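Local coordinates for hypothetical protein AGR_L_1239 (Agrobacterium tumefaciens str. C58, PDB 1VQS) that is of unknown function but belongs to the NIPSNAP family and adopts a ferredoxin-like fold of the dimeric alpha-beta barrel clan, at residues S70-D73 / D74-E77. Numbering follows the deposited sequence.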
# COMPACT_ATOMS: atom_id res chain seq x y z
N SER B 70 -13.95 -21.26 18.61
CA SER B 70 -15.22 -20.98 19.27
C SER B 70 -15.19 -19.67 20.06
O SER B 70 -16.25 -19.09 20.34
CB SER B 70 -15.62 -22.12 20.21
OG SER B 70 -14.56 -22.41 21.08
N SER B 71 -13.98 -19.25 20.43
CA SER B 71 -13.77 -17.97 21.09
C SER B 71 -12.35 -17.54 20.92
O SER B 71 -11.48 -18.38 20.66
CB SER B 71 -14.08 -18.06 22.57
OG SER B 71 -13.13 -18.81 23.31
N LEU B 72 -12.10 -16.25 21.08
CA LEU B 72 -10.76 -15.76 20.96
C LEU B 72 -9.90 -16.11 22.15
O LEU B 72 -8.68 -16.23 21.99
CB LEU B 72 -10.72 -14.27 20.65
CG LEU B 72 -11.39 -13.94 19.30
CD1 LEU B 72 -11.33 -12.45 19.00
CD2 LEU B 72 -10.79 -14.69 18.13
N ASP B 73 -10.49 -16.29 23.32
CA ASP B 73 -9.67 -16.76 24.45
C ASP B 73 -9.22 -18.20 24.23
O ASP B 73 -8.09 -18.57 24.58
CB ASP B 73 -10.37 -16.60 25.80
CG ASP B 73 -10.54 -15.12 26.21
OD1 ASP B 73 -10.18 -14.24 25.42
OD2 ASP B 73 -11.04 -14.86 27.32
N ASP B 74 -10.08 -19.02 23.63
CA ASP B 74 -9.70 -20.38 23.29
C ASP B 74 -8.63 -20.37 22.21
O ASP B 74 -7.64 -21.12 22.28
CB ASP B 74 -10.89 -21.23 22.87
CG ASP B 74 -10.53 -22.71 22.75
OD1 ASP B 74 -9.99 -23.29 23.71
OD2 ASP B 74 -10.76 -23.27 21.68
N ARG B 75 -8.79 -19.51 21.21
CA ARG B 75 -7.71 -19.36 20.22
C ARG B 75 -6.39 -19.06 20.91
O ARG B 75 -5.35 -19.61 20.57
CB ARG B 75 -8.03 -18.22 19.24
CG ARG B 75 -6.88 -17.83 18.33
CD ARG B 75 -7.25 -16.62 17.46
NE ARG B 75 -6.09 -16.34 16.62
CZ ARG B 75 -5.00 -15.70 17.02
NH1 ARG B 75 -4.94 -15.14 18.21
NH2 ARG B 75 -3.97 -15.60 16.19
N ALA B 76 -6.42 -18.12 21.84
CA ALA B 76 -5.19 -17.72 22.51
C ALA B 76 -4.52 -18.89 23.25
O ALA B 76 -3.31 -19.08 23.19
CB ALA B 76 -5.46 -16.59 23.47
N GLU B 77 -5.33 -19.69 23.92
CA GLU B 77 -4.80 -20.81 24.70
C GLU B 77 -4.19 -21.85 23.75
O GLU B 77 -3.13 -22.41 24.01
CB GLU B 77 -5.93 -21.40 25.51
CG GLU B 77 -6.38 -20.44 26.61
CD GLU B 77 -7.74 -20.77 27.19
OE1 GLU B 77 -8.22 -21.91 26.98
OE2 GLU B 77 -8.32 -19.87 27.86
O HOH W 1 -11.87 -22.95 19.38
O HOH W 2 -6.86 -14.82 20.42
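The carbonyl oxygen of L72 is gripped from two directions: A76 N donates to L72 O at 2.9 Å, and a water donates to the same oxygen at 2.8 Å. That water in turn accepts from R75 NH1, lying at the edge of the guanidinium and in its plane, and so ties the arginine head back to the first turn of helix 72-84. R75 reaches the water with CG anti to the backbone N (chi1 170°) and its chain extended as far as NE; on the way its CD passes the CD2 methyl of L72 at 4.1 Å. The far end of R75 forms salt bridges from NE to E16 of the same chain and from NH1 to E56 of a neighbouring subunit.

S71 occupies the N-cap. Its OG, turned between the backbone N and the carbonyl carbon (chi1 71°), accepts from D74 N at 3.1 Å, while S71 O begins the helical series by accepting from R75 N. D73 O continues it with E77 N, and E77, with CG beside its backbone N and the chain extended beyond, brings CG to 3.2 Å from D73 O. On the side of the preceding loop, D74 OD2 takes a hydrogen bond from a second water at 2.6 Å, which also accepts from S70 N; the same carboxylate oxygen forms a salt bridge with R78. The carboxylate of D73 instead reaches across to a second subunit, its OD1 accepting from D73 N and its OD2 bonded to S71 OG there, where the L72 side chains of both copies also pack together.

The helix start that follows strand 62-69 is therefore also an assembly surface: D74 N is satisfied by the S71 cap within the chain, and D73 N of the second subunit by the D73 carboxylate across the interface, an anionic group that would probably also interact favourably with the positive end of the neighbouring helix dipole.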